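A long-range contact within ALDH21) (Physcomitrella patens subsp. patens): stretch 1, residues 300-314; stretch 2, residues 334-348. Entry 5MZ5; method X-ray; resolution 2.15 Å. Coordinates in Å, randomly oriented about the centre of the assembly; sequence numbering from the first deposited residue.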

ATOM      1  N   ASP A 300     -14.420 -28.881  17.418  1.00 30.13           N
ATOM      2  CA  ASP A 300     -15.270 -29.787  18.192  1.00 31.44           C
ATOM      3  C   ASP A 300     -15.888 -29.071  19.392  1.00 35.53           C
ATOM      4  O   ASP A 300     -15.562 -27.903  19.645  1.00 33.75           O
ATOM      5  N   LEU A 301     -16.787 -29.768  20.121  1.00 34.43           N
ATOM      6  CA  LEU A 301     -17.495 -29.245  21.290  1.00 34.39           C
ATOM      7  C   LEU A 301     -16.552 -28.811  22.410  1.00 37.91           C
ATOM      8  O   LEU A 301     -16.713 -27.711  22.931  1.00 35.64           O
ATOM      9  N   ASP A 302     -15.570 -29.662  22.756  1.00 36.87           N
ATOM     10  CA  ASP A 302     -14.587 -29.401  23.815  1.00 37.26           C
ATOM     11  C   ASP A 302     -13.863 -28.081  23.597  1.00 38.06           C
ATOM     12  O   ASP A 302     -13.820 -27.261  24.512  1.00 37.38           O
ATOM     13  N   TYR A 303     -13.320 -27.875  22.374  1.00 32.32           N
ATOM     14  CA  TYR A 303     -12.622 -26.653  22.020  1.00 31.61           C
ATOM     15  C   TYR A 303     -13.571 -25.449  22.010  1.00 33.64           C
ATOM     16  O   TYR A 303     -13.178 -24.389  22.480  1.00 32.46           O
ATOM     17  N   THR A 304     -14.809 -25.618  21.498  1.00 30.77           N
ATOM     18  CA  THR A 304     -15.828 -24.551  21.470  1.00 30.06           C
ATOM     19  C   THR A 304     -16.146 -24.066  22.887  1.00 32.51           C
ATOM     20  O   THR A 304     -16.077 -22.861  23.126  1.00 32.00           O
ATOM     21  N   ILE A 305     -16.410 -25.006  23.829  1.00 29.14           N
ATOM     22  CA  ILE A 305     -16.712 -24.717  25.243  1.00 28.35           C
ATOM     23  C   ILE A 305     -15.548 -23.965  25.893  1.00 32.26           C
ATOM     24  O   ILE A 305     -15.782 -22.940  26.525  1.00 30.26           O
ATOM     25  N   GLN A 306     -14.298 -24.448  25.694  1.00 31.60           N
ATOM     26  CA  GLN A 306     -13.097 -23.808  26.248  1.00 31.59           C
ATOM     27  C   GLN A 306     -12.974 -22.358  25.808  1.00 34.23           C
ATOM     28  O   GLN A 306     -12.634 -21.510  26.624  1.00 33.81           O
ATOM     29  N   ARG A 307     -13.263 -22.068  24.516  1.00 30.31           N
ATOM     30  CA  ARG A 307     -13.171 -20.704  23.979  1.00 28.54           C
ATOM     31  C   ARG A 307     -14.307 -19.831  24.471  1.00 30.30           C
ATOM     32  O   ARG A 307     -14.097 -18.644  24.715  1.00 29.78           O
ATOM     33  N   LEU A 308     -15.499 -20.430  24.663  1.00 26.99           N
ATOM     34  CA  LEU A 308     -16.662 -19.718  25.206  1.00 26.70           C
ATOM     35  C   LEU A 308     -16.429 -19.364  26.679  1.00 31.51           C
ATOM     36  O   LEU A 308     -16.840 -18.288  27.126  1.00 31.37           O
ATOM     37  N   ILE A 309     -15.737 -20.254  27.420  1.00 28.42           N
ATOM     38  CA  ILE A 309     -15.355 -20.039  28.829  1.00 28.74           C
ATOM     39  C   ILE A 309     -14.355 -18.867  28.890  1.00 33.95           C
ATOM     40  O   ILE A 309     -14.543 -17.949  29.693  1.00 33.65           O
ATOM     41  N   ASN A 310     -13.330 -18.874  27.997  1.00 31.11           N
ATOM     42  CA  ASN A 310     -12.347 -17.793  27.922  1.00 29.83           C
ATOM     43  C   ASN A 310     -13.061 -16.458  27.641  1.00 32.58           C
ATOM     44  O   ASN A 310     -12.834 -15.480  28.350  1.00 31.81           O
ATOM     45  N   GLY A 311     -13.961 -16.455  26.668  1.00 27.74           N
ATOM     46  CA  GLY A 311     -14.722 -15.263  26.323  1.00 27.35           C
ATOM     47  C   GLY A 311     -15.542 -14.692  27.461  1.00 29.59           C
ATOM     48  O   GLY A 311     -15.455 -13.499  27.772  1.00 28.64           O
ATOM     49  N   GLY A 312     -16.337 -15.548  28.070  1.00 25.79           N
ATOM     50  CA  GLY A 312     -17.232 -15.159  29.149  1.00 25.53           C
ATOM     51  C   GLY A 312     -16.630 -14.863  30.507  1.00 28.69           C
ATOM     52  O   GLY A 312     -17.256 -14.148  31.293  1.00 28.73           O
ATOM     53  N   PHE A 313     -15.448 -15.422  30.827  1.00 26.68           N
ATOM     54  CA  PHE A 313     -14.897 -15.308  32.181  1.00 28.37           C
ATOM     55  C   PHE A 313     -13.403 -14.962  32.326  1.00 42.48           C
ATOM     56  O   PHE A 313     -12.950 -14.839  33.473  1.00 43.63           O
ATOM     57  N   TYR A 314     -12.647 -14.784  31.224  1.00 44.83           N
ATOM     58  CA  TYR A 314     -11.233 -14.372  31.326  1.00 47.69           C
ATOM     59  C   TYR A 314     -11.229 -12.921  31.851  1.00 50.32           C
ATOM     60  O   TYR A 314     -12.172 -12.166  31.557  1.00 49.63           O
ATOM     61  N   ASP A 334     -29.189 -27.440  24.202  1.00 36.95           N
ATOM     62  CA  ASP A 334     -29.115 -28.252  25.427  1.00 36.81           C
ATOM     63  C   ASP A 334     -27.713 -28.795  25.687  1.00 38.22           C
ATOM     64  O   ASP A 334     -27.238 -28.739  26.821  1.00 36.42           O
ATOM     65  N   GLU A 335     -27.034 -29.264  24.626  1.00 34.86           N
ATOM     66  CA  GLU A 335     -25.674 -29.790  24.718  1.00 34.55           C
ATOM     67  C   GLU A 335     -24.669 -28.696  25.140  1.00 36.13           C
ATOM     68  O   GLU A 335     -23.852 -28.933  26.032  1.00 35.25           O
ATOM     69  N   VAL A 336     -24.762 -27.501  24.526  1.00 31.96           N
ATOM     70  CA  VAL A 336     -23.904 -26.348  24.824  1.00 30.31           C
ATOM     71  C   VAL A 336     -24.145 -25.870  26.260  1.00 33.64           C
ATOM     72  O   VAL A 336     -23.185 -25.765  27.014  1.00 33.53           O
ATOM     73  N   LYS A 337     -25.411 -25.621  26.638  1.00 30.04           N
ATOM     74  CA  LYS A 337     -25.794 -25.182  27.985  1.00 30.62           C
ATOM     75  C   LYS A 337     -25.233 -26.134  29.061  1.00 36.17           C
ATOM     76  O   LYS A 337     -24.626 -25.678  30.025  1.00 36.55           O
ATOM     77  N   GLU A 338     -25.417 -27.451  28.873  1.00 32.74           N
ATOM     78  CA  GLU A 338     -24.931 -28.475  29.787  1.00 33.00           C
ATOM     79  C   GLU A 338     -23.388 -28.396  29.945  1.00 37.83           C
ATOM     80  O   GLU A 338     -22.894 -28.274  31.072  1.00 38.12           O
ATOM     81  N   GLY A 339     -22.669 -28.455  28.821  1.00 33.21           N
ATOM     82  CA  GLY A 339     -21.213 -28.401  28.799  1.00 33.14           C
ATOM     83  C   GLY A 339     -20.642 -27.093  29.316  1.00 37.45           C
ATOM     84  O   GLY A 339     -19.661 -27.104  30.069  1.00 39.30           O
ATOM     85  N   PHE A 340     -21.258 -25.962  28.926  1.00 31.06           N
ATOM     86  CA  PHE A 340     -20.853 -24.623  29.342  1.00 31.16           C
ATOM     87  C   PHE A 340     -21.037 -24.425  30.845  1.00 35.95           C
ATOM     88  O   PHE A 340     -20.067 -24.048  31.507  1.00 34.96           O
ATOM     89  N   VAL A 341     -22.242 -24.718  31.390  1.00 33.38           N
ATOM     90  CA  VAL A 341     -22.537 -24.597  32.834  1.00 33.71           C
ATOM     91  C   VAL A 341     -21.615 -25.521  33.658  1.00 37.68           C
ATOM     92  O   VAL A 341     -21.078 -25.083  34.676  1.00 38.29           O
ATOM     93  N   ALA A 342     -21.402 -26.773  33.208  1.00 34.39           N
ATOM     94  CA  ALA A 342     -20.497 -27.709  33.885  1.00 34.97           C
ATOM     95  C   ALA A 342     -19.056 -27.151  33.931  1.00 39.67           C
ATOM     96  O   ALA A 342     -18.399 -27.226  34.972  1.00 40.77           O
ATOM     97  N   ALA A 343     -18.594 -26.539  32.828  1.00 35.09           N
ATOM     98  CA  ALA A 343     -17.264 -25.936  32.770  1.00 33.89           C
ATOM     99  C   ALA A 343     -17.131 -24.679  33.647  1.00 37.96           C
ATOM    100  O   ALA A 343     -16.090 -24.523  34.282  1.00 37.57           O
ATOM    101  N   VAL A 344     -18.190 -23.832  33.764  1.00 35.95           N
ATOM    102  CA  VAL A 344     -18.100 -22.636  34.630  1.00 36.26           C
ATOM    103  C   VAL A 344     -18.036 -23.055  36.103  1.00 39.53           C
ATOM    104  O   VAL A 344     -17.361 -22.379  36.885  1.00 38.88           O
ATOM    105  N   LYS A 345     -18.709 -24.178  36.469  1.00 36.33           N
ATOM    106  CA  LYS A 345     -18.733 -24.719  37.829  1.00 36.74           C
ATOM    107  C   LYS A 345     -17.367 -25.230  38.293  1.00 41.47           C
ATOM    108  O   LYS A 345     -17.135 -25.332  39.499  1.00 42.53           O
ATOM    109  N   LYS A 346     -16.454 -25.492  37.341  1.00 36.63           N
ATOM    110  CA  LYS A 346     -15.102 -25.990  37.596  1.00 36.52           C
ATOM    111  C   LYS A 346     -14.078 -24.864  37.754  1.00 38.99           C
ATOM    112  O   LYS A 346     -12.953 -25.139  38.192  1.00 37.06           O
ATOM    113  N   LEU A 347     -14.456 -23.607  37.383  1.00 35.17           N
ATOM    114  CA  LEU A 347     -13.564 -22.448  37.411  1.00 34.26           C
ATOM    115  C   LEU A 347     -13.123 -22.087  38.819  1.00 39.67           C
ATOM    116  O   LEU A 347     -13.964 -21.869  39.683  1.00 40.85           O
ATOM    117  N   LYS A 348     -11.801 -22.070  39.060  1.00 36.31           N
ATOM    118  CA  LYS A 348     -11.245 -21.762  40.377  1.00 36.50           C
ATOM    119  C   LYS A 348     -11.265 -20.273  40.630  1.00 38.53           C
ATOM    120  O   LYS A 348     -10.650 -19.501  39.897  1.00 36.53           O
TER

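How does the first helix begin, and what does its opening turn bring to the contact? Asp300 sits at the N-cap with chi1 in p, and its OD1 accepts from Tyr303 N at 3.0 Å, a capping bond that satisfies an otherwise free backbone amide. It does not touch the second stretch. Leu301 does: its CA-to-CB bond points toward the other helix, and its t, p rotamer brings CD1 to 4.4 Å from Val336 CG2. Its CD2 lies 3.4 Å from Glu335 OE2, where the extended t, t glutamate comes nearer at its end; this is a contact without a hydrogen bond, and Glu335 OE1 finds its partner elsewhere in the structure. Thr304, chi1 m, turns its OG1 back to Asp300 O at 2.7 Å and, like Asp300, makes no contact across.

What does Ile305 meet on the second helix? Its CA-to-CB bond points toward it, and the side chain sits as a knob in a hole formed by Val336, Gly339, Phe340 and Ala343; the CA atoms of Ile305 and Phe340 are 5.8 Å apart. With chi1 and chi2 both m, Ile305 places CD1 4.1 Å from Val336 CG1 and 3.7 Å from Phe340 N, while its CG2 is 3.7 Å from Gly339 O and 3.8 Å from Ala343 CB. The hole thus offers backbone atoms, the Ala343 methyl and the side chains of Val336 and Phe340.

What receives the ring of Phe340? This side chain, chi1 t, starts out sideways but ends as a knob among Ile305, Leu308, Ile309 and Phe313. Leu308, in m, t, sets its CB 3.8 Å from Phe340 CE1, and Leu308 O approaches the ring edge, 3.6 Å from the same CE1. Ile309 also leaves its backbone sideways, yet its m, m rotamer carries CD1 inward, to 3.7 Å from Phe340 CE1, 3.7 Å from Ala343 CB and 3.6 Å from Val344 CG1. Its CG2 reaches Leu347 CD2 at 3.7 Å, extending the contact beyond the helical turns.

How does the packing finish near Phe313? Its CA-to-CB bond points toward the second stretch, and with chi1 m the ring puts CE2 3.6 Å from Phe340 CZ and 3.7 Å from Val344 CG1; the two rings meet obliquely, with planes at 34° and centroids 5.9 Å apart. Leu347, in m, t, adds CD1 at 3.9 Å from Phe313 CG. No hydrogen bond crosses between the stretches, so the 592 Å² buried there, both sides summed, comes mainly from apolar packing, with the two helices inclined at 56° and Leu347 adding to it from the loop.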

ATOM      1  CB  ASP A 300     -14.496 -31.065  18.613  1.00 33.80           C
ATOM      2  CG  ASP A 300     -13.184 -30.829  19.357  1.00 47.01           C
ATOM      3  OD1 ASP A 300     -13.164 -29.994  20.290  1.00 46.72           O
ATOM      4  OD2 ASP A 300     -12.188 -31.517  19.039  1.00 56.35           O
ATOM      5  CB  LEU A 301     -18.549 -30.238  21.799  1.00 34.87           C
ATOM      6  CG  LEU A 301     -19.380 -29.823  23.044  1.00 39.45           C
ATOM      7  CD1 LEU A 301     -20.218 -28.571  22.785  1.00 38.83           C
ATOM      8  CD2 LEU A 301     -20.269 -30.968  23.508  1.00 41.68           C
ATOM      9  CB  ASP A 302     -13.568 -30.554  23.901  1.00 40.42           C
ATOM     10  CG  ASP A 302     -13.718 -31.396  25.133  1.00 63.79           C
ATOM     11  OD1 ASP A 302     -14.629 -32.254  25.158  1.00 66.51           O
ATOM     12  OD2 ASP A 302     -12.904 -31.224  26.065  1.00 75.42           O
ATOM     13  CB  TYR A 303     -11.874 -26.782  20.681  1.00 32.91           C
ATOM     14  CG  TYR A 303     -10.971 -25.601  20.419  1.00 35.34           C
ATOM     15  CD1 TYR A 303      -9.708 -25.521  21.004  1.00 38.75           C
ATOM     16  CD2 TYR A 303     -11.402 -24.525  19.649  1.00 34.90           C
ATOM     17  CE1 TYR A 303      -8.886 -24.412  20.803  1.00 40.92           C
ATOM     18  CE2 TYR A 303     -10.576 -23.428  19.415  1.00 35.27           C
ATOM     19  CZ  TYR A 303      -9.322 -23.370  20.004  1.00 45.96           C
ATOM     20  OH  TYR A 303      -8.510 -22.279  19.831  1.00 50.12           O
ATOM     21  CB  THR A 304     -17.074 -24.976  20.677  1.00 32.67           C
ATOM     22  OG1 THR A 304     -16.648 -25.402  19.390  1.00 29.34           O
ATOM     23  CG2 THR A 304     -18.101 -23.844  20.531  1.00 29.38           C
ATOM     24  CB  ILE A 305     -17.149 -25.995  26.044  1.00 31.46           C
ATOM     25  CG1 ILE A 305     -18.476 -26.605  25.516  1.00 32.85           C
ATOM     26  CG2 ILE A 305     -17.210 -25.769  27.582  1.00 30.75           C
ATOM     27  CD1 ILE A 305     -19.774 -25.681  25.504  1.00 44.56           C
ATOM     28  CB  GLN A 306     -11.824 -24.575  25.850  1.00 33.39           C
ATOM     29  CG  GLN A 306     -11.607 -25.882  26.622  1.00 58.92           C
ATOM     30  CD  GLN A 306     -10.604 -26.827  25.978  1.00 86.35           C
ATOM     31  OE1 GLN A 306      -9.872 -26.494  25.031  1.00 82.89           O
ATOM     32  NE2 GLN A 306     -10.541 -28.049  26.499  1.00 78.63           N
ATOM     33  CB  ARG A 307     -13.058 -20.710  22.445  1.00 28.46           C
ATOM     34  CG  ARG A 307     -11.819 -21.473  21.944  1.00 30.01           C
ATOM     35  CD  ARG A 307     -10.573 -20.626  21.894  1.00 39.22           C
ATOM     36  NE  ARG A 307      -9.927 -20.482  23.194  1.00 48.50           N
ATOM     37  CZ  ARG A 307      -9.180 -19.438  23.548  1.00 63.73           C
ATOM     38  NH1 ARG A 307      -9.002 -18.421  22.707  1.00 43.86           N
ATOM     39  NH2 ARG A 307      -8.614 -19.398  24.748  1.00 53.45           N
ATOM     40  CB  LEU A 308     -17.932 -20.542  25.046  1.00 26.81           C
ATOM     41  CG  LEU A 308     -18.445 -20.770  23.633  1.00 30.75           C
ATOM     42  CD1 LEU A 308     -19.689 -21.644  23.665  1.00 31.09           C
ATOM     43  CD2 LEU A 308     -18.702 -19.453  22.901  1.00 31.40           C
ATOM     44  CB  ILE A 309     -14.798 -21.345  29.483  1.00 31.56           C
ATOM     45  CG1 ILE A 309     -15.922 -22.383  29.725  1.00 31.74           C
ATOM     46  CG2 ILE A 309     -13.961 -21.070  30.771  1.00 31.92           C
ATOM     47  CD1 ILE A 309     -17.024 -22.000  30.853  1.00 28.98           C
ATOM     48  CB  ASN A 310     -11.256 -18.091  26.880  1.00 30.32           C
ATOM     49  CG  ASN A 310     -10.267 -16.944  26.716  1.00 46.43           C
ATOM     50  OD1 ASN A 310      -9.402 -16.702  27.561  1.00 47.13           O
ATOM     51  ND2 ASN A 310     -10.446 -16.145  25.680  1.00 26.79           N
ATOM     52  CB  PHE A 313     -15.189 -16.608  32.952  1.00 29.02           C
ATOM     53  CG  PHE A 313     -16.658 -16.964  32.939  1.00 28.43           C
ATOM     54  CD1 PHE A 313     -17.560 -16.297  33.765  1.00 29.95           C
ATOM     55  CD2 PHE A 313     -17.153 -17.902  32.038  1.00 28.17           C
ATOM     56  CE1 PHE A 313     -18.922 -16.578  33.709  1.00 31.39           C
ATOM     57  CE2 PHE A 313     -18.520 -18.167  31.968  1.00 31.75           C
ATOM     58  CZ  PHE A 313     -19.392 -17.535  32.831  1.00 30.37           C
ATOM     59  CB  TYR A 314     -10.503 -14.490  29.966  1.00 52.05           C
ATOM     60  CG  TYR A 314     -10.405 -13.195  29.171  1.00 58.51           C
ATOM     61  CD1 TYR A 314     -11.546 -12.574  28.654  1.00 60.94           C
ATOM     62  CD2 TYR A 314      -9.173 -12.592  28.938  1.00 60.28           C
ATOM     63  CE1 TYR A 314     -11.465 -11.348  27.992  1.00 62.40           C
ATOM     64  CE2 TYR A 314      -9.077 -11.389  28.238  1.00 61.79           C
ATOM     65  CZ  TYR A 314     -10.225 -10.772  27.762  1.00 72.08           C
ATOM     66  OH  TYR A 314     -10.119  -9.593  27.059  1.00 75.33           O
ATOM     67  CB  ASP A 334     -30.175 -29.374  25.430  1.00 39.76           C
ATOM     68  CG  ASP A 334     -31.628 -28.911  25.403  1.00 50.66           C
ATOM     69  OD1 ASP A 334     -31.906 -27.768  25.850  1.00 50.83           O
ATOM     70  OD2 ASP A 334     -32.495 -29.717  25.013  1.00 56.76           O
ATOM     71  CB  GLU A 335     -25.270 -30.472  23.406  1.00 35.64           C
ATOM     72  CG  GLU A 335     -23.993 -31.282  23.519  1.00 42.49           C
ATOM     73  CD  GLU A 335     -23.573 -32.068  22.291  1.00 56.65           C
ATOM     74  OE1 GLU A 335     -23.976 -31.699  21.164  1.00 44.17           O
ATOM     75  OE2 GLU A 335     -22.813 -33.048  22.460  1.00 53.72           O
ATOM     76  CB  VAL A 336     -24.017 -25.208  23.760  1.00 33.21           C
ATOM     77  CG1 VAL A 336     -23.249 -23.946  24.187  1.00 31.72           C
ATOM     78  CG2 VAL A 336     -23.516 -25.697  22.404  1.00 33.06           C
ATOM     79  CB  LYS A 337     -27.334 -25.062  28.091  1.00 33.30           C
ATOM     80  CG  LYS A 337     -27.846 -24.657  29.478  1.00 30.02           C
ATOM     81  CD  LYS A 337     -29.304 -24.243  29.446  1.00 33.92           C
ATOM     82  CE  LYS A 337     -30.283 -25.380  29.482  1.00 44.66           C
ATOM     83  NZ  LYS A 337     -31.665 -24.912  29.788  1.00 48.79           N
ATOM     84  CB  GLU A 338     -25.398 -29.852  29.297  1.00 34.27           C
ATOM     85  CG  GLU A 338     -25.121 -31.004  30.230  1.00 46.35           C
ATOM     86  CD  GLU A 338     -25.293 -32.355  29.563  1.00 73.92           C
ATOM     87  OE1 GLU A 338     -24.499 -32.662  28.645  1.00 67.25           O
ATOM     88  OE2 GLU A 338     -26.217 -33.106  29.951  1.00 74.41           O
ATOM     89  CB  PHE A 340     -21.570 -23.529  28.516  1.00 32.41           C
ATOM     90  CG  PHE A 340     -21.132 -22.105  28.755  1.00 32.99           C
ATOM     91  CD1 PHE A 340     -19.869 -21.665  28.351  1.00 34.41           C
ATOM     92  CD2 PHE A 340     -22.007 -21.176  29.313  1.00 33.95           C
ATOM     93  CE1 PHE A 340     -19.475 -20.341  28.555  1.00 33.89           C
ATOM     94  CE2 PHE A 340     -21.617 -19.844  29.489  1.00 35.03           C
ATOM     95  CZ  PHE A 340     -20.353 -19.438  29.120  1.00 32.52           C
ATOM     96  CB  VAL A 341     -24.049 -24.772  33.167  1.00 38.71           C
ATOM     97  CG1 VAL A 341     -24.288 -24.944  34.665  1.00 39.40           C
ATOM     98  CG2 VAL A 341     -24.872 -23.601  32.633  1.00 38.19           C
ATOM     99  CB  ALA A 342     -20.516 -29.077  33.199  1.00 36.01           C
ATOM    100  CB  ALA A 343     -16.852 -25.665  31.331  1.00 33.58           C
ATOM    101  CB  VAL A 344     -19.093 -21.434  34.395  1.00 40.59           C
ATOM    102  CG1 VAL A 344     -19.783 -21.458  33.039  1.00 40.25           C
ATOM    103  CG2 VAL A 344     -20.092 -21.247  35.528  1.00 40.90           C
ATOM    104  CB  LYS A 345     -19.820 -25.808  37.975  1.00 39.39           C
ATOM    105  CG  LYS A 345     -21.216 -25.207  38.134  1.00 43.08           C
ATOM    106  CD  LYS A 345     -22.312 -26.241  37.951  1.00 46.69           C
ATOM    107  CE  LYS A 345     -23.347 -26.184  39.048  1.00 51.00           C
ATOM    108  NZ  LYS A 345     -24.272 -25.030  38.924  1.00 47.37           N
ATOM    109  CB  LYS A 346     -14.662 -26.951  36.468  1.00 39.21           C
ATOM    110  CG  LYS A 346     -15.351 -28.307  36.511  1.00 58.23           C
ATOM    111  CD  LYS A 346     -14.930 -29.192  35.339  1.00 74.54           C
ATOM    112  CE  LYS A 346     -15.556 -30.571  35.426  1.00 89.38           C
ATOM    113  NZ  LYS A 346     -14.845 -31.562  34.577  1.00 94.42           N
ATOM    114  CB  LEU A 347     -14.156 -21.230  36.677  1.00 33.56           C
ATOM    115  CG  LEU A 347     -14.438 -21.368  35.167  1.00 37.77           C
ATOM    116  CD1 LEU A 347     -15.143 -20.123  34.627  1.00 36.41           C
ATOM    117  CD2 LEU A 347     -13.163 -21.673  34.375  1.00 38.00           C
ATOM    118  CB  LYS A 348      -9.825 -22.311  40.553  1.00 39.39           C
ATOM    119  CG  LYS A 348      -9.765 -23.809  40.542  1.00 52.10           C
ATOM    120  CD  LYS A 348      -8.365 -24.304  40.656  1.00 59.68           C
ATOM    121  CE  LYS A 348      -8.392 -25.794  40.827  1.00 66.41           C
ATOM    122  NZ  LYS A 348      -7.023 -26.371  40.909  1.00 78.23           N
TER